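Local atomic coordinates of ChrR-like cupin domain-containing protein (Ralstonia eutropha, PDB entry 3CJX), a protein that is of unknown function but adopts a cupin-like fold and belongs to the ChrR-like cupin family. Residues Ile32-Tyr40 and Leu153-Pro161; His59-Ile70 and Glu111-Asn122. All coordinates share one frame; numbering follows the deposited sequence. Where two conformers were deposited one is given.

How the contacts relate
Sheet-building in a cupin-like fold can be followed here from the interior of a sheet to its margin. In contact 2, strand 65-71 pairs with strand 110-117 inside a mixed sheet, and the same two chains also pair in a second, antiparallel sheet, through strand 58-61 before 65-71 and strand 120-123 after 110-117. Contact 1 adds the edge strand 156-157 to strand 30-38 of the mixed sheet, with strand 43-50 lying between the two contacts. Their centres are about 15 Å apart, yet they meet directly where Leu-35 CD1 packs against Ile-113 CD1 at 4.3 Å. A glycerol, probably from the crystallisation liquor, lies about 3 Å from the His-61 side chain of contact 2.

Contact 1. Residues Ile32-Tyr40 and Leu153-Pro161; sequences IFPLFMDPY and LRYIAAAVP
Tyr-155 and Leu-153 of segment 153-161 press on strand 30-38, beside which that segment runs parallel. The Tyr-155 side chain meets carbonyl oxygens at its root, apolar groups along its ring and a polar partner at its tip. Its CB touches two successive carbonyl oxygens, 3.4 Å from Pro-34 O and a little farther from Leu-35 O. With chi1 at 66°, CG stands between the backbone N and carbonyl carbon, and the ring spans two neighbours: CD1 meets Pro-34 CG at 3.7 Å, while CD2 and CE2 on the other flank meet Met-37 CG. The selenium of Met-37, a selenomethionine, sits obliquely to the ring in a Met-aromatic contact. At the tip, OH is hydrogen-bonded to Asp-143 of helix 135-148, whose Val-142 and Ile-146 also touch the ring.

Two aromatic rings extend the packing at the ends. Leu-153 CD1 stands over the centre of the Phe-33 ring, 3.7 Å from its centroid, and Val-160 CA covers one face of Tyr-40 while Pro-39 CB lies over the opposite face. Between them Ile-156 gives its N to Leu-35 O (2.7 Å) and receives Met-37 N on its own O (2.8 Å); Ala-158 N then reaches Met-37 O. Three backbone bonds thus fix the parallel register of a very short edge strand, while CH-pi and apolar contacts carry the adhesion beyond it.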
loop_
_atom_site.group_PDB
_atom_site.type_symbol
_atom_site.label_atom_id
_atom_site.label_comp_id
_atom_site.label_asym_id
_atom_site.label_seq_id
_atom_site.Cartn_x
_atom_site.Cartn_y
_atom_site.Cartn_z
ATOM N N ILE A 32 -4.654 -2.466 5.707
ATOM C CA ILE A 32 -3.200 -2.373 5.560
ATOM C C ILE A 32 -2.463 -2.771 6.807
ATOM O O ILE A 32 -2.971 -2.603 7.933
ATOM C CB ILE A 32 -2.739 -0.889 5.367
ATOM C CG1 ILE A 32 -3.504 -0.205 4.279
ATOM C CG2 ILE A 32 -1.297 -0.789 4.945
ATOM C CD1 ILE A 32 -3.224 -0.820 2.942
ATOM N N PHE A 33 -1.254 -3.284 6.593
ATOM C CA PHE A 33 -0.313 -3.508 7.669
ATOM C C PHE A 33 0.974 -2.806 7.215
ATOM O O PHE A 33 1.635 -3.283 6.305
ATOM C CB PHE A 33 -0.076 -4.991 7.959
ATOM C CG PHE A 33 0.466 -5.241 9.339
ATOM C CD1 PHE A 33 1.653 -4.639 9.752
ATOM C CD2 PHE A 33 -0.213 -6.049 10.224
ATOM C CE1 PHE A 33 2.151 -4.836 11.007
ATOM C CE2 PHE A 33 0.281 -6.264 11.483
ATOM C CZ PHE A 33 1.476 -5.658 11.876
ATOM N N PRO A 34 1.330 -1.673 7.844
ATOM C CA PRO A 34 2.529 -1.000 7.395
ATOM C C PRO A 34 3.772 -1.759 7.816
ATOM O O PRO A 34 3.770 -2.401 8.856
ATOM C CB PRO A 34 2.459 0.348 8.122
ATOM C CG PRO A 34 1.714 0.055 9.356
ATOM C CD PRO A 34 0.718 -0.986 8.996
ATOM N N LEU A 35 4.801 -1.704 6.981
ATOM C CA LEU A 35 6.084 -2.351 7.244
ATOM C C LEU A 35 7.209 -1.303 7.305
ATOM O O LEU A 35 7.840 -1.130 8.353
ATOM C CB LEU A 35 6.364 -3.430 6.182
ATOM C CG LEU A 35 5.189 -4.401 6.007
ATOM C CD1 LEU A 35 5.410 -5.375 4.862
ATOM C CD2 LEU A 35 4.958 -5.131 7.334
ATOM N N PHE A 36 7.411 -0.587 6.196
ATOM C CA PHE A 36 8.462 0.422 6.084
ATOM C C PHE A 36 7.927 1.700 5.452
ATOM O O PHE A 36 7.323 1.645 4.398
ATOM C CB PHE A 36 9.622 -0.125 5.247
ATOM C CG PHE A 36 10.794 0.797 5.168
ATOM C CD1 PHE A 36 11.786 0.743 6.122
ATOM C CD2 PHE A 36 10.900 1.723 4.146
ATOM C CE1 PHE A 36 12.864 1.592 6.062
ATOM C CE2 PHE A 36 11.971 2.580 4.085
ATOM C CZ PHE A 36 12.952 2.516 5.035
HETATM N N MSE A 37 8.169 2.851 6.088
HETATM C CA MSE A 37 7.696 4.149 5.574
HETATM C C MSE A 37 8.761 5.231 5.638
HETATM O O MSE A 37 9.225 5.594 6.716
HETATM C CB MSE A 37 6.482 4.607 6.347
HETATM C CG MSE A 37 5.514 3.501 6.538
HETATM SE SE MSE A 37 3.737 4.121 6.540
HETATM C CE MSE A 37 3.554 4.248 4.610
ATOM N N ASP A 38 9.127 5.747 4.471
ATOM C CA ASP A 38 10.158 6.776 4.332
ATOM C C ASP A 38 9.558 7.915 3.530
ATOM O O ASP A 38 9.694 7.940 2.313
ATOM C CB ASP A 38 11.384 6.199 3.610
ATOM C CG ASP A 38 12.525 7.198 3.474
ATOM O OD1 ASP A 38 12.287 8.423 3.606
ATOM O OD2 ASP A 38 13.676 6.754 3.223
ATOM N N PRO A 39 8.878 8.858 4.203
ATOM C CA PRO A 39 8.273 9.998 3.510
ATOM C C PRO A 39 9.261 10.922 2.808
ATOM O O PRO A 39 8.887 11.624 1.867
ATOM C CB PRO A 39 7.599 10.781 4.634
ATOM C CG PRO A 39 7.512 9.849 5.773
ATOM C CD PRO A 39 8.640 8.916 5.652
ATOM N N TYR A 40 10.513 10.886 3.232
ATOM C CA TYR A 40 11.516 11.789 2.720
ATOM C C TYR A 40 12.069 11.292 1.386
ATOM O O TYR A 40 12.277 12.096 0.492
ATOM C CB TYR A 40 12.551 12.048 3.822
ATOM C CG TYR A 40 11.794 12.351 5.105
ATOM C CD1 TYR A 40 11.081 13.543 5.245
ATOM C CD2 TYR A 40 11.698 11.407 6.120
ATOM C CE1 TYR A 40 10.325 13.808 6.389
ATOM C CE2 TYR A 40 10.952 11.662 7.263
ATOM C CZ TYR A 40 10.261 12.859 7.392
ATOM O OH TYR A 40 9.539 13.094 8.545
ATOM N N LEU A 153 0.376 -2.479 17.067
ATOM C CA LEU A 153 1.349 -2.797 16.025
ATOM C C LEU A 153 2.491 -1.783 15.970
ATOM O O LEU A 153 2.370 -0.671 16.486
ATOM C CB LEU A 153 0.572 -2.895 14.702
ATOM C CG LEU A 153 0.858 -2.306 13.339
ATOM C CD1 LEU A 153 -0.406 -2.583 12.574
ATOM C CD2 LEU A 153 1.132 -0.817 13.336
ATOM N N ARG A 154 3.605 -2.203 15.371
ATOM C CA ARG A 154 4.780 -1.360 15.164
ATOM C C ARG A 154 5.237 -1.540 13.740
ATOM O O ARG A 154 5.073 -2.620 13.184
ATOM C CB ARG A 154 5.957 -1.794 16.028
ATOM C CG ARG A 154 5.727 -1.810 17.515
ATOM C CD ARG A 154 7.051 -2.085 18.240
ATOM N NE ARG A 154 7.662 -3.351 17.814
ATOM C CZ ARG A 154 8.900 -3.744 18.124
ATOM N NH1 ARG A 154 9.709 -2.980 18.862
ATOM N NH2 ARG A 154 9.342 -4.914 17.674
ATOM N N TYR A 155 5.826 -0.494 13.167
ATOM C CA TYR A 155 6.376 -0.548 11.812
ATOM C C TYR A 155 7.692 0.256 11.776
ATOM O O TYR A 155 8.037 0.942 12.732
ATOM C CB TYR A 155 5.349 -0.057 10.771
ATOM C CG TYR A 155 4.994 1.408 10.898
ATOM C CD1 TYR A 155 3.965 1.817 11.735
ATOM C CD2 TYR A 155 5.694 2.382 10.187
ATOM C CE1 TYR A 155 3.638 3.148 11.870
ATOM C CE2 TYR A 155 5.376 3.726 10.314
ATOM C CZ TYR A 155 4.344 4.101 11.164
ATOM O OH TYR A 155 4.012 5.421 11.341
ATOM N N ILE A 156 8.426 0.155 10.677
ATOM C CA ILE A 156 9.699 0.842 10.546
ATOM C C ILE A 156 9.503 2.159 9.800
ATOM O O ILE A 156 8.789 2.202 8.792
ATOM C CB ILE A 156 10.709 -0.009 9.782
ATOM C CG1 ILE A 156 10.800 -1.403 10.391
ATOM C CG2 ILE A 156 12.065 0.685 9.751
ATOM C CD1 ILE A 156 11.133 -1.397 11.817
ATOM N N ALA A 157 10.138 3.223 10.296
ATOM C CA ALA A 157 10.014 4.540 9.704
ATOM C C ALA A 157 11.362 5.229 9.644
ATOM O O ALA A 157 12.159 5.109 10.554
ATOM C CB ALA A 157 9.034 5.381 10.506
ATOM N N ALA A 158 11.612 5.942 8.552
ATOM C CA ALA A 158 12.851 6.688 8.377
ATOM C C ALA A 158 12.612 8.097 8.910
ATOM O O ALA A 158 11.592 8.705 8.597
ATOM C CB ALA A 158 13.238 6.726 6.907
ATOM N N ALA A 159 13.517 8.602 9.741
ATOM C CA ALA A 159 13.401 9.980 10.271
ATOM C C ALA A 159 13.816 11.024 9.223
ATOM O O ALA A 159 14.513 10.708 8.260
ATOM C CB ALA A 159 14.239 10.158 11.561
ATOM N N VAL A 160 13.378 12.263 9.424
ATOM C CA VAL A 160 13.699 13.338 8.493
ATOM C C VAL A 160 15.169 13.684 8.592
ATOM O O VAL A 160 15.712 13.701 9.690
ATOM C CB VAL A 160 12.890 14.627 8.774
ATOM C CG1 VAL A 160 13.279 15.237 10.130
ATOM C CG2 VAL A 160 13.095 15.634 7.642
ATOM N N PRO A 161 15.837 13.890 7.447
ATOM C CA PRO A 161 17.236 14.313 7.534
ATOM C C PRO A 161 17.394 15.670 8.212
ATOM O O PRO A 161 16.493 16.503 8.126
ATOM C CB PRO A 161 17.662 14.422 6.069
ATOM C CG PRO A 161 16.722 13.523 5.339
ATOM C CD PRO A 161 15.426 13.665 6.050
#

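Contact 2. Residues His59-Ile70 and Glu111-Asn122; sequences HFHTGTVHMYTI and EVIFMLSGCNVN
His-59 turns its ring beside its own backbone N (chi1 -66°), and Asn-122 does likewise with its amide (chi1 -58°). These matching turns, in a non-hydrogen-bonded pair, leave ring and amide side by side and pointing the same way. His-59 ND1 donates to Asn-122 OD1 at 2.8 Å; the oxygen lies in the ring plane, although ring and amide planes are 61° apart. At the turn in the paired chains, Thr-62 OG1 accepts Cys-119 N at 2.6 Å, and Thr-62 N is bonded to Cys-119 O. Beside it Gly-118 adopts positive phi opposite Gly-63.

Beyond this bend, regular antiparallel pairing resumes. His-66 with Met-115 and Tyr-68 with Ile-113 are hydrogen-bonded pairs, each joined by two backbone bonds. On the face that carries Val-65, Met-67 and Phe-114, selenomethionine Met-67 runs alongside Phe-114, its selenium 5.3 Å from the ring centroid and oblique to it. Trp-74 and Tyr-76 of strand 73-76 also pack on Met-67.

Two sheets joined by continuous antiparallel chains fit the cupin-like beta-barrel to which this protein is assigned. His-59 and His-61 match the HxH of the first cupin motif, whose histidines bind metal in many cupins; whether they do so here is not established.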
loop_
_atom_site.group_PDB
_atom_site.type_symbol
_atom_site.label_atom_id
_atom_site.label_comp_id
_atom_site.label_asym_id
_atom_site.label_seq_id
_atom_site.Cartn_x
_atom_site.Cartn_y
_atom_site.Cartn_z
ATOM N N HIS A 59 -4.929 5.468 -10.207
ATOM C CA HIS A 59 -3.691 5.862 -9.520
ATOM C C HIS A 59 -2.596 6.182 -10.514
ATOM O O HIS A 59 -2.118 5.274 -11.183
ATOM C CB HIS A 59 -3.149 4.739 -8.603
ATOM C CG HIS A 59 -4.030 4.401 -7.431
ATOM N ND1 HIS A 59 -4.562 5.356 -6.589
ATOM C CD2 HIS A 59 -4.420 3.205 -6.929
ATOM C CE1 HIS A 59 -5.279 4.766 -5.649
ATOM N NE2 HIS A 59 -5.209 3.461 -5.832
ATOM N N PHE A 60 -2.202 7.452 -10.622
ATOM C CA PHE A 60 -1.047 7.830 -11.441
ATOM C C PHE A 60 0.192 7.693 -10.556
ATOM O O PHE A 60 0.261 8.323 -9.502
ATOM C CB PHE A 60 -1.165 9.270 -11.940
ATOM C CG PHE A 60 0.029 9.748 -12.688
ATOM C CD1 PHE A 60 0.143 9.511 -14.036
ATOM C CD2 PHE A 60 1.041 10.429 -12.046
ATOM C CE1 PHE A 60 1.243 9.940 -14.739
ATOM C CE2 PHE A 60 2.155 10.858 -12.749
ATOM C CZ PHE A 60 2.249 10.620 -14.099
ATOM N N HIS A 61 1.162 6.883 -10.986
ATOM C CA HIS A 61 2.399 6.639 -10.211
ATOM C C HIS A 61 3.542 7.549 -10.629
ATOM O O HIS A 61 3.865 7.623 -11.804
ATOM C CB HIS A 61 2.868 5.194 -10.373
ATOM C CG HIS A 61 1.824 4.195 -10.022
ATOM N ND1 HIS A 61 1.319 4.072 -8.746
ATOM C CD2 HIS A 61 1.163 3.287 -10.779
ATOM C CE1 HIS A 61 0.400 3.122 -8.729
ATOM N NE2 HIS A 61 0.280 2.634 -9.952
ATOM N N THR A 62 4.152 8.238 -9.670
ATOM C CA THR A 62 5.296 9.083 -9.969
ATOM C C THR A 62 6.621 8.323 -9.831
ATOM O O THR A 62 7.668 8.839 -10.188
ATOM C CB THR A 62 5.351 10.312 -9.043
ATOM O OG1 THR A 62 5.466 9.882 -7.683
ATOM C CG2 THR A 62 4.100 11.191 -9.210
ATOM N N GLY A 63 6.568 7.117 -9.272
ATOM C CA GLY A 63 7.745 6.271 -9.094
ATOM C C GLY A 63 7.337 4.830 -9.338
ATOM O O GLY A 63 6.142 4.575 -9.607
ATOM N N THR A 64 8.286 3.889 -9.229
ATOM C CA THR A 64 7.989 2.482 -9.537
ATOM C C THR A 64 7.115 1.787 -8.508
ATOM O O THR A 64 7.005 2.239 -7.382
ATOM C CB THR A 64 9.267 1.612 -9.696
ATOM O OG1 THR A 64 9.946 1.510 -8.445
ATOM C CG2 THR A 64 10.208 2.178 -10.774
ATOM N N VAL A 65 6.460 0.713 -8.933
ATOM C CA VAL A 65 5.670 -0.147 -8.034
ATOM C C VAL A 65 6.052 -1.590 -8.277
ATOM O O VAL A 65 6.009 -2.065 -9.415
ATOM C CB VAL A 65 4.154 -0.094 -8.254
ATOM C CG1 VAL A 65 3.476 -1.046 -7.296
ATOM C CG2 VAL A 65 3.602 1.316 -8.066
ATOM N N HIS A 66 6.469 -2.257 -7.206
ATOM C CA HIS A 66 6.787 -3.693 -7.201
ATOM C C HIS A 66 5.713 -4.373 -6.366
ATOM O O HIS A 66 5.548 -4.077 -5.191
ATOM C CB HIS A 66 8.140 -3.970 -6.576
ATOM C CG HIS A 66 9.284 -3.435 -7.358
ATOM N ND1 HIS A 66 9.918 -4.174 -8.329
ATOM C CD2 HIS A 66 9.932 -2.251 -7.297
ATOM C CE1 HIS A 66 10.898 -3.456 -8.852
ATOM N NE2 HIS A 66 10.933 -2.289 -8.236
HETATM N N MSE A 67 4.987 -5.292 -6.970
HETATM C CA MSE A 67 3.888 -5.928 -6.258
HETATM C C MSE A 67 3.819 -7.424 -6.460
HETATM O O MSE A 67 3.911 -7.910 -7.582
HETATM C CB MSE A 67 2.581 -5.261 -6.660
HETATM C CG MSE A 67 1.333 -5.940 -6.155
HETATM SE SE MSE A 67 0.003 -4.646 -5.649
HETATM C CE MSE A 67 0.403 -3.319 -7.049
ATOM N N TYR A 68 3.656 -8.122 -5.335
ATOM C CA TYR A 68 3.541 -9.552 -5.306
ATOM C C TYR A 68 2.232 -9.937 -4.653
ATOM O O TYR A 68 1.944 -9.540 -3.508
ATOM C CB TYR A 68 4.695 -10.165 -4.522
ATOM C CG TYR A 68 4.699 -11.685 -4.487
ATOM C CD1 TYR A 68 5.230 -12.420 -5.543
ATOM C CD2 TYR A 68 4.208 -12.374 -3.384
ATOM C CE1 TYR A 68 5.261 -13.796 -5.511
ATOM C CE2 TYR A 68 4.232 -13.753 -3.335
ATOM C CZ TYR A 68 4.748 -14.463 -4.403
ATOM O OH TYR A 68 4.775 -15.835 -4.361
ATOM N N THR A 69 1.460 -10.728 -5.389
ATOM C CA THR A 69 0.192 -11.222 -4.908
ATOM C C THR A 69 0.401 -12.547 -4.216
ATOM O O THR A 69 0.838 -13.517 -4.828
ATOM C CB THR A 69 -0.769 -11.427 -6.050
ATOM O OG1 THR A 69 -0.929 -10.187 -6.740
ATOM C CG2 THR A 69 -2.118 -11.922 -5.531
ATOM N N ILE A 70 0.083 -12.587 -2.935
ATOM C CA ILE A 70 0.243 -13.807 -2.149
ATOM C C ILE A 70 -0.972 -14.711 -2.441
ATOM O O ILE A 70 -0.845 -15.903 -2.733
ATOM C CB ILE A 70 0.376 -13.455 -0.636
ATOM C CG1 ILE A 70 1.583 -12.504 -0.421
ATOM C CG2 ILE A 70 0.464 -14.736 0.248
ATOM C CD1 ILE A 70 1.525 -11.646 0.855
ATOM N N GLU A 111 -4.556 -10.809 -0.964
ATOM C CA GLU A 111 -3.419 -10.384 -0.153
ATOM C C GLU A 111 -2.195 -10.014 -0.990
ATOM O O GLU A 111 -1.687 -10.853 -1.760
ATOM C CB GLU A 111 -3.025 -11.530 0.795
ATOM C CG GLU A 111 -4.119 -12.005 1.757
ATOM C CD GLU A 111 -4.514 -10.963 2.790
ATOM O OE1 GLU A 111 -3.892 -9.893 2.845
ATOM O OE2 GLU A 111 -5.451 -11.212 3.570
ATOM N N VAL A 112 -1.683 -8.793 -0.830
ATOM C CA VAL A 112 -0.493 -8.395 -1.600
ATOM C C VAL A 112 0.592 -7.776 -0.733
ATOM O O VAL A 112 0.340 -7.325 0.380
ATOM C CB VAL A 112 -0.835 -7.394 -2.707
ATOM C CG1 VAL A 112 -1.946 -7.934 -3.605
ATOM C CG2 VAL A 112 -1.250 -6.089 -2.098
ATOM N N ILE A 113 1.813 -7.805 -1.226
ATOM C CA ILE A 113 2.893 -7.079 -0.571
ATOM C C ILE A 113 3.447 -6.199 -1.668
ATOM O O ILE A 113 3.689 -6.660 -2.777
ATOM C CB ILE A 113 4.003 -7.979 0.040
ATOM C CG1 ILE A 113 5.026 -7.108 0.771
ATOM C CG2 ILE A 113 4.714 -8.830 -1.028
ATOM C CD1 ILE A 113 6.105 -7.897 1.460
ATOM N N PHE A 114 3.603 -4.920 -1.400
ATOM C CA PHE A 114 4.151 -4.070 -2.432
ATOM C C PHE A 114 5.113 -3.056 -1.923
ATOM O O PHE A 114 5.110 -2.703 -0.750
ATOM C CB PHE A 114 3.055 -3.356 -3.215
ATOM C CG PHE A 114 2.257 -2.393 -2.404
ATOM C CD1 PHE A 114 2.664 -1.067 -2.274
ATOM C CD2 PHE A 114 1.093 -2.802 -1.789
ATOM C CE1 PHE A 114 1.934 -0.173 -1.515
ATOM C CE2 PHE A 114 0.341 -1.921 -1.044
ATOM C CZ PHE A 114 0.764 -0.596 -0.903
HETATM N N MSE A 115 5.961 -2.623 -2.840
HETATM C CA MSE A 115 6.937 -1.598 -2.581
HETATM C C MSE A 115 6.603 -0.427 -3.530
HETATM O O MSE A 115 6.852 -0.534 -4.728
HETATM C CB MSE A 115 8.352 -2.170 -2.810
HETATM C CG MSE A 115 8.756 -3.405 -1.915
HETATM SE SE MSE A 115 8.724 -5.308 -2.564
HETATM C CE MSE A 115 6.897 -5.759 -2.940
ATOM N N LEU A 116 6.042 0.660 -2.997
ATOM C CA LEU A 116 5.663 1.826 -3.804
ATOM C C LEU A 116 6.610 2.990 -3.617
ATOM O O LEU A 116 6.753 3.502 -2.517
ATOM C CB LEU A 116 4.247 2.297 -3.432
ATOM C CG LEU A 116 3.685 3.569 -4.100
ATOM C CD1 LEU A 116 3.514 3.423 -5.596
ATOM C CD2 LEU A 116 2.353 3.925 -3.481
ATOM N N SER A 117 7.236 3.418 -4.700
ATOM C CA SER A 117 8.111 4.582 -4.666
ATOM C C SER A 117 7.369 5.762 -5.233
ATOM O O SER A 117 6.519 5.621 -6.114
ATOM C CB SER A 117 9.385 4.367 -5.468
ATOM O OG SER A 117 10.174 3.396 -4.820
ATOM N N GLY A 118 7.709 6.932 -4.722
ATOM C CA GLY A 118 7.099 8.148 -5.151
ATOM C C GLY A 118 5.723 8.280 -4.567
ATOM O O GLY A 118 5.357 7.631 -3.588
ATOM N N CYS A 119 4.934 9.080 -5.248
ATOM C CA CYS A 119 3.637 9.441 -4.784
ATOM C C CYS A 119 2.531 8.936 -5.715
ATOM O O CYS A 119 2.776 8.530 -6.857
ATOM C CB CYS A 119 3.655 10.959 -4.675
ATOM S SG CYS A 119 2.169 11.701 -4.322
ATOM N N ASN A 120 1.321 8.950 -5.185
ATOM C CA ASN A 120 0.175 8.548 -5.974
ATOM C C ASN A 120 -0.709 9.755 -6.166
ATOM O O ASN A 120 -1.027 10.482 -5.234
ATOM C CB ASN A 120 -0.563 7.339 -5.373
ATOM C CG ASN A 120 0.151 6.011 -5.666
ATOM O OD1 ASN A 120 1.249 5.992 -6.224
ATOM N ND2 ASN A 120 -0.484 4.903 -5.306
ATOM N N VAL A 121 -1.028 10.028 -7.429
ATOM C CA VAL A 121 -1.894 11.159 -7.748
ATOM C C VAL A 121 -3.159 10.467 -8.216
ATOM O O VAL A 121 -3.120 9.654 -9.138
ATOM C CB VAL A 121 -1.313 12.115 -8.820
ATOM C CG1 VAL A 121 -2.208 13.340 -8.972
ATOM C CG2 VAL A 121 0.079 12.525 -8.438
ATOM N N ASN A 122 -4.271 10.801 -7.567
ATOM C CA ASN A 122 -5.558 10.135 -7.797
ATOM C C ASN A 122 -6.497 10.889 -8.714
ATOM O O ASN A 122 -6.729 12.086 -8.526
ATOM C CB ASN A 122 -6.231 9.893 -6.442
ATOM C CG ASN A 122 -5.356 9.048 -5.500
ATOM O OD1 ASN A 122 -4.775 8.044 -5.910
ATOM N ND2 ASN A 122 -5.250 9.468 -4.247
#